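Local coordinates for protein 6-carboxyhexanoate--coa ligase (Bacillus subtilis, PDB 5FLG) that is a ligase-family enzyme that binds magnesium, pimelic acid and phosphoaminophosphonic acid-adenylate ester, at residues 105-108 with 109-113; 114-117 with 118-122; 241-244 with 245-249. All coordinates share one frame; numbering follows the deposited sequence.

All three contacts are local, each between neighbouring residues of one helical region, and all mix buried with exposed side chains. Interactions 1 and 2 share helix 107-116: the first is its opening turns, the second its last turn and the 3-10 turn after it, and the two touch where W120 packs against the backbone of A113. Both set apolar side chains on strands of the mixed sheet. Interaction 3 lies about 24 Å, centre to centre, from interaction 2, at the C-terminal end of helix 238-247. Chemistry follows position: a serine N-cap at the start in 105-113, proline and a tryptophan face in 114-122, and carbonyls of 241-249 held by K181 and R149 from elsewhere in the chain.

Interaction 1 of 3, residues 105-108 with 109-113; sequences VSRD and VIEKA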
ATOM      1  N   VAL A 105     -24.710   8.478  28.131  1.00 36.13           N
ATOM      2  CA  VAL A 105     -25.551   8.147  26.994  1.00 33.64           C
ATOM      3  C   VAL A 105     -26.923   7.742  27.462  1.00 32.98           C
ATOM      4  O   VAL A 105     -27.065   6.812  28.258  1.00 30.45           O
ATOM      5  CB  VAL A 105     -24.997   6.971  26.182  1.00 35.55           C
ATOM      6  CG1 VAL A 105     -25.803   6.811  24.911  1.00 30.72           C
ATOM      7  CG2 VAL A 105     -23.539   7.214  25.866  1.00 38.04           C
ATOM      8  N   SER A 106     -27.959   8.386  26.936  1.00 32.50           N
ATOM      9  CA  SER A 106     -29.304   8.089  27.448  1.00 37.03           C
ATOM     10  C   SER A 106     -29.705   6.684  26.981  1.00 36.35           C
ATOM     11  O   SER A 106     -29.247   6.218  25.936  1.00 38.60           O
ATOM     12  CB  SER A 106     -30.326   9.136  26.963  1.00 36.33           C
ATOM     13  OG  SER A 106     -30.810   8.807  25.674  1.00 40.38           O
ATOM     14  N   ARG A 107     -30.581   6.048  27.759  1.00 34.43           N
ATOM     15  CA  ARG A 107     -31.031   4.684  27.559  1.00 38.54           C
ATOM     16  C   ARG A 107     -31.692   4.436  26.220  1.00 40.98           C
ATOM     17  O   ARG A 107     -31.431   3.406  25.573  1.00 33.32           O
ATOM     18  CB  ARG A 107     -32.011   4.296  28.661  1.00 39.62           C
ATOM     19  CG  ARG A 107     -32.247   2.808  28.773  1.00 47.25           C
ATOM     20  CD  ARG A 107     -33.169   2.519  29.946  1.00 52.78           C
ATOM     21  NE  ARG A 107     -32.460   2.683  31.209  1.00 58.76           N
ATOM     22  CZ  ARG A 107     -32.912   2.256  32.381  1.00 64.68           C
ATOM     23  NH1 ARG A 107     -34.094   1.662  32.449  1.00 66.37           N
ATOM     24  NH2 ARG A 107     -32.182   2.424  33.480  1.00 64.72           N
ATOM     25  N   ASP A 108     -32.488   5.395  25.765  1.00 33.35           N
ATOM     26  CA  ASP A 108     -33.164   5.240  24.496  1.00 37.34           C
ATOM     27  C   ASP A 108     -32.181   5.308  23.328  1.00 35.23           C
ATOM     28  O   ASP A 108     -32.332   4.561  22.352  1.00 34.80           O
ATOM     29  CB  ASP A 108     -34.237   6.310  24.321  1.00 44.40           C
ATOM     30  CG  ASP A 108     -33.670   7.692  24.425  1.00 51.07           C
ATOM     31  OD1 ASP A 108     -32.930   7.919  25.407  1.00 61.14           O
ATOM     32  OD2 ASP A 108     -33.788   8.467  23.454  1.00 64.23           O
ATOM     33  N   VAL A 109     -31.139   6.134  23.440  1.00 32.93           N
ATOM     34  CA  VAL A 109     -30.061   6.110  22.440  1.00 33.07           C
ATOM     35  C   VAL A 109     -29.294   4.769  22.426  1.00 33.03           C
ATOM     36  O   VAL A 109     -29.004   4.196  21.348  1.00 31.40           O
ATOM     37  CB  VAL A 109     -29.080   7.254  22.681  1.00 36.44           C
ATOM     38  CG1 VAL A 109     -27.844   7.089  21.812  1.00 33.82           C
ATOM     39  CG2 VAL A 109     -29.780   8.588  22.407  1.00 36.51           C
ATOM     40  N   ILE A 110     -29.046   4.232  23.606  1.00 30.28           N
ATOM     41  CA  ILE A 110     -28.330   2.954  23.729  1.00 30.19           C
ATOM     42  C   ILE A 110     -29.158   1.862  23.047  1.00 34.03           C
ATOM     43  O   ILE A 110     -28.629   1.067  22.276  1.00 36.79           O
ATOM     44  CB  ILE A 110     -28.104   2.586  25.220  1.00 29.25           C
ATOM     45  CG1 ILE A 110     -27.098   3.545  25.854  1.00 32.07           C
ATOM     46  CG2 ILE A 110     -27.570   1.146  25.366  1.00 33.71           C
ATOM     47  CD1 ILE A 110     -27.014   3.440  27.372  1.00 31.73           C
ATOM     48  N   GLU A 111     -30.465   1.832  23.308  1.00 36.89           N
ATOM     49  CA  GLU A 111     -31.309   0.765  22.759  1.00 37.17           C
ATOM     50  C   GLU A 111     -31.384   0.885  21.240  1.00 35.65           C
ATOM     51  O   GLU A 111     -31.342  -0.107  20.499  1.00 33.17           O
ATOM     52  CB  GLU A 111     -32.705   0.786  23.364  1.00 40.55           C
ATOM     53  CG  GLU A 111     -32.789   0.269  24.790  1.00 45.06           C
ATOM     54  CD  GLU A 111     -33.983   0.836  25.557  1.00 52.58           C
ATOM     55  OE1 GLU A 111     -34.795   1.598  24.976  1.00 54.46           O
ATOM     56  OE2 GLU A 111     -34.089   0.565  26.766  1.00 59.99           O
ATOM     57  N   LYS A 112     -31.485   2.109  20.757  1.00 34.25           N
ATOM     58  CA  LYS A 112     -31.590   2.302  19.323  1.00 30.06           C
ATOM     59  C   LYS A 112     -30.307   1.793  18.666  1.00 29.60           C
ATOM     60  O   LYS A 112     -30.341   1.267  17.543  1.00 31.30           O
ATOM     61  CB  LYS A 112     -31.819   3.760  18.963  1.00 28.97           C
ATOM     62  CG  LYS A 112     -33.227   4.287  19.276  1.00 31.59           C
ATOM     63  CD  LYS A 112     -33.281   5.800  19.129  1.00 31.20           C
ATOM     64  CE  LYS A 112     -34.669   6.345  19.448  1.00 37.63           C
ATOM     65  NZ  LYS A 112     -34.728   7.807  19.150  1.00 36.92           N
ATOM     66  N   ALA A 113     -29.169   2.070  19.299  1.00 28.28           N
ATOM     67  CA  ALA A 113     -27.903   1.688  18.711  1.00 31.12           C
ATOM     68  C   ALA A 113     -27.795   0.170  18.709  1.00 29.52           C
ATOM     69  O   ALA A 113     -27.371  -0.426  17.720  1.00 36.04           O
ATOM     70  CB  ALA A 113     -26.749   2.305  19.471  1.00 31.67           C
TER
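V105 and V109 meet methyl to methyl, CG1 of V105 standing 3.7 Å from CG1 of V109, with the two side chains crossing at about a right angle. The same V105 CG1 also reaches CG1 of I110, 3.6 Å away, and here the approach is oblique. One branch of V105 thus serves two neighbours because its CG1 lies anti to the backbone N (chi1 -172°). Branched aliphatic residues suit this face: V105 and V109 also rest on F231 of strand 227-232, while I110 turns to L100 and R97 of helix 89-102. The solvent side is polar. S106 occupies the N-cap position, where a short hydroxyl side chain is common because it can face the N-H groups of the first turn; its OG lies 3.4 Å from CG2 of V109. R107 and E111 cross so that E111 OE2 lies 3.5 Å from the aliphatic CG of R107, with the guanidinium and carboxylate planes 60° apart. The guanidinium itself looks elsewhere, its NE forming a salt bridge with E101. K112 runs out extended, and its NZ stays 4.5 Å from D108 OD2, an attraction short of a salt bridge. Regular bonds from I110 N to S106 O and from E111 N to R107 O start the backbone spiral. The arrangement is that of an amphipathic helix N-terminus, serine-capped, with its apolar side laid against the mixed sheet and, through I110, helix 89-102.

Interaction 2 of 3, residues 114-117 with 118-122; sequences YEQI and PEWSD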
ATOM      1  N   TYR A 114     -28.224  -0.458  19.796  1.00 33.21           N
ATOM      2  CA  TYR A 114     -28.146  -1.930  19.900  1.00 35.90           C
ATOM      3  C   TYR A 114     -29.000  -2.664  18.888  1.00 38.08           C
ATOM      4  O   TYR A 114     -28.561  -3.670  18.337  1.00 35.51           O
ATOM      5  CB  TYR A 114     -28.497  -2.440  21.288  1.00 35.16           C
ATOM      6  CG  TYR A 114     -27.271  -2.689  22.126  1.00 36.27           C
ATOM      7  CD1 TYR A 114     -26.642  -1.632  22.776  1.00 33.56           C
ATOM      8  CD2 TYR A 114     -26.661  -3.946  22.166  1.00 36.00           C
ATOM      9  CE1 TYR A 114     -25.486  -1.816  23.491  1.00 33.15           C
ATOM     10  CE2 TYR A 114     -25.520  -4.160  22.935  1.00 32.86           C
ATOM     11  CZ  TYR A 114     -24.914  -3.079  23.553  1.00 34.71           C
ATOM     12  OH  TYR A 114     -23.798  -3.198  24.319  1.00 31.26           O
ATOM     13  N   GLU A 115     -30.124  -2.068  18.504  1.00 33.93           N
ATOM     14  CA  GLU A 115     -30.906  -2.574  17.381  1.00 34.46           C
ATOM     15  C   GLU A 115     -30.159  -2.553  16.057  1.00 35.10           C
ATOM     16  O   GLU A 115     -30.458  -3.339  15.186  1.00 36.54           O
ATOM     17  CB  GLU A 115     -32.225  -1.805  17.241  1.00 32.62           C
ATOM     18  CG  GLU A 115     -33.163  -2.075  18.407  1.00 34.69           C
ATOM     19  CD  GLU A 115     -34.474  -1.315  18.306  1.00 34.92           C
ATOM     20  OE1 GLU A 115     -34.708  -0.693  17.261  1.00 36.23           O
ATOM     21  OE2 GLU A 115     -35.263  -1.377  19.268  1.00 38.08           O
ATOM     22  N   GLN A 116     -29.219  -1.638  15.894  1.00 32.60           N
ATOM     23  CA  GLN A 116     -28.550  -1.461  14.619  1.00 32.68           C
ATOM     24  C   GLN A 116     -27.182  -2.144  14.536  1.00 34.75           C
ATOM     25  O   GLN A 116     -26.679  -2.420  13.460  1.00 33.29           O
ATOM     26  CB  GLN A 116     -28.463   0.025  14.307  1.00 31.38           C
ATOM     27  CG  GLN A 116     -29.831   0.555  13.894  1.00 35.47           C
ATOM     28  CD  GLN A 116     -29.954   2.056  13.974  1.00 37.99           C
ATOM     29  OE1 GLN A 116     -29.374   2.779  13.167  1.00 42.08           O
ATOM     30  NE2 GLN A 116     -30.627   2.534  15.006  1.00 36.46           N
ATOM     31  N   ILE A 117     -26.698  -2.602  15.674  1.00 34.71           N
ATOM     32  CA  ILE A 117     -25.355  -3.145  15.737  1.00 35.11           C
ATOM     33  C   ILE A 117     -25.143  -4.355  14.824  1.00 31.35           C
ATOM     34  O   ILE A 117     -24.289  -4.275  13.965  1.00 29.22           O
ATOM     35  CB  ILE A 117     -24.947  -3.444  17.182  1.00 34.78           C
ATOM     36  CG1 ILE A 117     -24.498  -2.139  17.841  1.00 35.31           C
ATOM     37  CG2 ILE A 117     -23.808  -4.469  17.206  1.00 35.33           C
ATOM     38  CD1 ILE A 117     -24.448  -2.182  19.347  1.00 40.86           C
ATOM     39  N   PRO A 118     -26.119  -5.271  14.762  1.00 35.57           N
ATOM     40  CA  PRO A 118     -26.106  -6.345  13.759  1.00 37.92           C
ATOM     41  C   PRO A 118     -25.942  -5.901  12.325  1.00 38.10           C
ATOM     42  O   PRO A 118     -25.110  -6.456  11.605  1.00 37.95           O
ATOM     43  CB  PRO A 118     -27.461  -7.037  13.963  1.00 37.62           C
ATOM     44  CG  PRO A 118     -27.769  -6.785  15.403  1.00 38.74           C
ATOM     45  CD  PRO A 118     -27.304  -5.377  15.628  1.00 39.42           C
ATOM     46  N   GLU A 119     -26.631  -4.841  11.915  1.00 41.97           N
ATOM     47  CA  GLU A 119     -26.475  -4.378  10.540  1.00 37.95           C
ATOM     48  C   GLU A 119     -25.088  -3.735  10.309  1.00 34.86           C
ATOM     49  O   GLU A 119     -24.687  -3.503   9.180  1.00 33.87           O
ATOM     50  CB  GLU A 119     -27.592  -3.386  10.171  1.00 50.01           C
ATOM     51  CG  GLU A 119     -27.196  -1.921  10.338  1.00 59.47           C
ATOM     52  CD  GLU A 119     -28.318  -0.935  10.016  1.00 71.81           C
ATOM     53  OE1 GLU A 119     -29.368  -0.988  10.690  1.00 65.44           O
ATOM     54  OE2 GLU A 119     -28.111  -0.051   9.144  1.00 79.78           O
ATOM     55  N   TRP A 120     -24.379  -3.369  11.370  1.00 32.41           N
ATOM     56  CA  TRP A 120     -23.088  -2.716  11.210  1.00 30.95           C
ATOM     57  C   TRP A 120     -21.930  -3.726  11.331  1.00 32.58           C
ATOM     58  O   TRP A 120     -20.788  -3.322  11.452  1.00 29.20           O
ATOM     59  CB  TRP A 120     -22.887  -1.628  12.263  1.00 28.63           C
ATOM     60  CG  TRP A 120     -23.906  -0.536  12.203  1.00 28.80           C
ATOM     61  CD1 TRP A 120     -24.521  -0.057  11.093  1.00 31.44           C
ATOM     62  CD2 TRP A 120     -24.344   0.284  13.294  1.00 27.74           C
ATOM     63  NE1 TRP A 120     -25.318   1.027  11.422  1.00 32.22           N
ATOM     64  CE2 TRP A 120     -25.266   1.219  12.772  1.00 29.78           C
ATOM     65  CE3 TRP A 120     -24.062   0.304  14.656  1.00 26.76           C
ATOM     66  CZ2 TRP A 120     -25.856   2.203  13.558  1.00 30.09           C
ATOM     67  CZ3 TRP A 120     -24.697   1.227  15.444  1.00 32.62           C
ATOM     68  CH2 TRP A 120     -25.551   2.195  14.889  1.00 31.80           C
ATOM     69  N   SER A 121     -22.250  -5.009  11.406  1.00 33.00           N
ATOM     70  CA  SER A 121     -21.232  -6.067  11.517  1.00 42.31           C
ATOM     71  C   SER A 121     -20.138  -5.934  10.483  1.00 37.19           C
ATOM     72  O   SER A 121     -19.006  -6.292  10.745  1.00 45.99           O
ATOM     73  CB  SER A 121     -21.859  -7.446  11.336  1.00 44.89           C
ATOM     74  OG  SER A 121     -22.717  -7.729  12.419  1.00 57.81           O
ATOM     75  N   ASP A 122     -20.504  -5.558   9.267  1.00 33.17           N
ATOM     76  CA  ASP A 122     -19.530  -5.550   8.188  1.00 38.49           C
ATOM     77  C   ASP A 122     -18.761  -4.253   8.016  1.00 33.07           C
ATOM     78  O   ASP A 122     -17.888  -4.159   7.165  1.00 30.12           O
ATOM     79  CB  ASP A 122     -20.183  -5.977   6.870  1.00 41.42           C
ATOM     80  CG  ASP A 122     -20.540  -7.466   6.861  1.00 47.34           C
ATOM     81  OD1 ASP A 122     -20.045  -8.204   7.743  1.00 52.74           O
ATOM     82  OD2 ASP A 122     -21.378  -7.877   6.035  1.00 55.47           O
TER
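P118 sets its CD 3.4 Å from the carbonyl O of Y114, in the place where an alpha-helical N-H would come. Because the proline N carries no hydrogen, that i+4 bond is missing, and Y114 O keeps a weak i+3 bond from I117 N. E119 comes next, its side chain alongside that of Q116 and pointing the same way. Its OE1 lies 3.6 Å from CG of Q116, the amide and carboxylate planes are 45° apart, and E119 N makes a weak bond to Q116 O. W120 then turns back over the preceding turn, its CG anti to its own carbonyl carbon (chi1 -61°), which swings the indole back to Q116. The six-membered ring receives CB of Q116 on a face, 3.7 Å from the centroid, a CH-pi contact, while CG1 of I117 approaches CE3 of W120 at 4.0 Å. W120 N bonds to I117 O at 2.8 Å. S121 closes the turn: its hydroxyl OG donates to P118 O over 2.8 Å, and S121 N reaches that oxygen from the same face, so two donors of one residue grip it. The chemistry implies a change of winding: proline withholds a donor, mainly i+3 bonds follow, with one weak i+4 bond from W120 N to Q116 O, and the broad apolar indole fills the space between the Q116 turn and V127 and V229 of strands 127-130 and 227-232.

Interaction 3 of 3, residues 241-244 with 245-249; sequences YIHD and LEKQP
H243 and K247 meet in a CH-pi contact: CG of K247 lies over a face of the H243 imidazole, 3.9 Å from its centroid and 24° off the normal. The ring is set beside K247 because H243 CG stands anti to the backbone N (chi1 -180°). The two side chains cross at about a right angle, and the lysine, bent at chi2, chi3 and chi4, lends its methylene to the ring while its amine leads away. Next to them I242 and E246 lie side by side, pointing the same way. The CG2 methyl of I242 lies against the carboxylate end, 3.7 Å from OE1 of E246, while the E246 methylene CG sits 3.2 Å from I242 O. The backbone sets this i to i+4 spacing. L245 N bonds to Y241 O at 2.9 Å, E246 N likewise to I242 O, and Q248 N reaches D244 O at 3.1 Å, while K247 N makes only weak bonds, as the spiral loosens before Q248 leaves helical geometry. Farther out, D244 OD2 is bonded to H185 and Y241 OH to the backbone N of N236. K181 takes both L245 O and Q248 O, and R149 takes K247 O. Cationic donors on carbonyls of the last turn and of Q248 just beyond it, where the helix dipole would be negative, are characteristic of a helix C-terminus, here passing through Q248 and P249 into strand 250-252.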
ATOM      1  N   TYR A 241     -15.116  16.184  12.694  1.00 43.74           N
ATOM      2  CA  TYR A 241     -14.810  15.155  13.672  1.00 37.19           C
ATOM      3  C   TYR A 241     -14.065  14.021  12.977  1.00 38.77           C
ATOM      4  O   TYR A 241     -13.049  13.525  13.491  1.00 41.76           O
ATOM      5  CB  TYR A 241     -16.083  14.621  14.345  1.00 41.00           C
ATOM      6  CG  TYR A 241     -16.973  15.663  15.038  1.00 44.08           C
ATOM      7  CD1 TYR A 241     -16.443  16.845  15.545  1.00 43.11           C
ATOM      8  CD2 TYR A 241     -18.320  15.409  15.264  1.00 49.64           C
ATOM      9  CE1 TYR A 241     -17.237  17.746  16.256  1.00 47.21           C
ATOM     10  CE2 TYR A 241     -19.126  16.314  15.949  1.00 48.10           C
ATOM     11  CZ  TYR A 241     -18.583  17.480  16.433  1.00 47.84           C
ATOM     12  OH  TYR A 241     -19.367  18.307  17.208  1.00 46.78           O
ATOM     13  N   ILE A 242     -14.546  13.646  11.796  1.00 34.87           N
ATOM     14  CA  ILE A 242     -13.965  12.543  11.019  1.00 39.74           C
ATOM     15  C   ILE A 242     -12.518  12.863  10.665  1.00 43.47           C
ATOM     16  O   ILE A 242     -11.623  12.004  10.723  1.00 39.43           O
ATOM     17  CB  ILE A 242     -14.781  12.267   9.727  1.00 39.37           C
ATOM     18  CG1 ILE A 242     -16.073  11.523  10.068  1.00 42.03           C
ATOM     19  CG2 ILE A 242     -13.965  11.447   8.731  1.00 40.09           C
ATOM     20  CD1 ILE A 242     -16.960  11.261   8.876  1.00 42.07           C
ATOM     21  N   HIS A 243     -12.276  14.119  10.319  1.00 40.47           N
ATOM     22  CA  HIS A 243     -10.942  14.511   9.928  1.00 47.42           C
ATOM     23  C   HIS A 243      -9.979  14.438  11.125  1.00 43.55           C
ATOM     24  O   HIS A 243      -8.886  13.877  11.013  1.00 36.87           O
ATOM     25  CB  HIS A 243     -10.969  15.911   9.314  1.00 49.57           C
ATOM     26  CG  HIS A 243      -9.629  16.389   8.872  1.00 51.67           C
ATOM     27  ND1 HIS A 243      -8.785  17.086   9.705  1.00 49.74           N
ATOM     28  CD2 HIS A 243      -8.937  16.166   7.729  1.00 50.75           C
ATOM     29  CE1 HIS A 243      -7.657  17.340   9.068  1.00 51.27           C
ATOM     30  NE2 HIS A 243      -7.727  16.795   7.866  1.00 52.02           N
ATOM     31  N   ASP A 244     -10.438  14.891  12.289  1.00 38.77           N
ATOM     32  CA  ASP A 244      -9.666  14.735  13.514  1.00 39.23           C
ATOM     33  C   ASP A 244      -9.335  13.273  13.786  1.00 45.06           C
ATOM     34  O   ASP A 244      -8.207  12.954  14.150  1.00 39.71           O
ATOM     35  CB  ASP A 244     -10.410  15.284  14.728  1.00 45.26           C
ATOM     36  CG  ASP A 244     -10.675  16.773  14.627  1.00 48.90           C
ATOM     37  OD1 ASP A 244      -9.831  17.468  14.021  1.00 46.26           O
ATOM     38  OD2 ASP A 244     -11.707  17.246  15.179  1.00 57.74           O
ATOM     39  N   LEU A 245     -10.335  12.400  13.727  1.00 39.29           N
ATOM     40  CA  LEU A 245     -10.094  10.994  14.028  1.00 38.94           C
ATOM     41  C   LEU A 245      -9.127  10.343  13.041  1.00 42.23           C
ATOM     42  O   LEU A 245      -8.337   9.470  13.403  1.00 36.97           O
ATOM     43  CB  LEU A 245     -11.411  10.218  14.063  1.00 39.13           C
ATOM     44  CG  LEU A 245     -12.347  10.647  15.190  1.00 37.58           C
ATOM     45  CD1 LEU A 245     -13.722  10.068  14.970  1.00 44.17           C
ATOM     46  CD2 LEU A 245     -11.811  10.221  16.543  1.00 41.98           C
ATOM     47  N   GLU A 246      -9.197  10.756  11.784  1.00 43.75           N
ATOM     48  CA  GLU A 246      -8.334  10.183  10.772  1.00 43.04           C
ATOM     49  C   GLU A 246      -6.938  10.790  10.731  1.00 43.14           C
ATOM     50  O   GLU A 246      -5.977  10.074  10.432  1.00 44.72           O
ATOM     51  CB  GLU A 246      -9.013  10.226   9.397  1.00 48.38           C
ATOM     52  CG  GLU A 246     -10.296   9.394   9.372  1.00 56.47           C
ATOM     53  CD  GLU A 246     -10.970   9.311   8.007  1.00 66.11           C
ATOM     54  OE1 GLU A 246     -10.809  10.242   7.190  1.00 65.77           O
ATOM     55  OE2 GLU A 246     -11.722   8.327   7.777  1.00 73.58           O
ATOM     56  N   LYS A 247      -6.784  12.049  11.152  1.00 35.35           N
ATOM     57  CA  LYS A 247      -5.553  12.790  10.842  1.00 40.20           C
ATOM     58  C   LYS A 247      -4.707  13.302  12.019  1.00 38.32           C
ATOM     59  O   LYS A 247      -3.535  13.662  11.841  1.00 46.42           O
ATOM     60  CB  LYS A 247      -5.868  13.946   9.911  1.00 45.28           C
ATOM     61  CG  LYS A 247      -6.421  13.484   8.571  1.00 50.73           C
ATOM     62  CD  LYS A 247      -5.396  12.644   7.820  1.00 57.54           C
ATOM     63  CE  LYS A 247      -5.329  13.016   6.348  1.00 64.31           C
ATOM     64  NZ  LYS A 247      -6.418  12.346   5.594  1.00 65.66           N
ATOM     65  N   GLN A 248      -5.270  13.322  13.217  1.00 37.53           N
ATOM     66  CA  GLN A 248      -4.579  13.925  14.351  1.00 40.65           C
ATOM     67  C   GLN A 248      -3.611  12.919  15.005  1.00 35.72           C
ATOM     68  O   GLN A 248      -4.017  11.840  15.392  1.00 36.07           O
ATOM     69  CB  GLN A 248      -5.603  14.406  15.355  1.00 43.71           C
ATOM     70  CG  GLN A 248      -5.037  15.208  16.510  1.00 52.60           C
ATOM     71  CD  GLN A 248      -5.836  14.977  17.788  1.00 57.52           C
ATOM     72  OE1 GLN A 248      -6.383  13.886  18.001  1.00 54.16           O
ATOM     73  NE2 GLN A 248      -5.923  16.002  18.634  1.00 65.37           N
ATOM     74  N   PRO A 249      -2.315  13.239  15.026  1.00 31.83           N
ATOM     75  CA  PRO A 249      -1.370  12.208  15.436  1.00 32.97           C
ATOM     76  C   PRO A 249      -1.176  12.163  16.941  1.00 31.36           C
ATOM     77  O   PRO A 249      -1.012  13.189  17.590  1.00 35.03           O
ATOM     78  CB  PRO A 249      -0.073  12.583  14.714  1.00 35.65           C
ATOM     79  CG  PRO A 249      -0.206  14.018  14.352  1.00 35.55           C
ATOM     80  CD  PRO A 249      -1.665  14.365  14.329  1.00 32.96           C
TER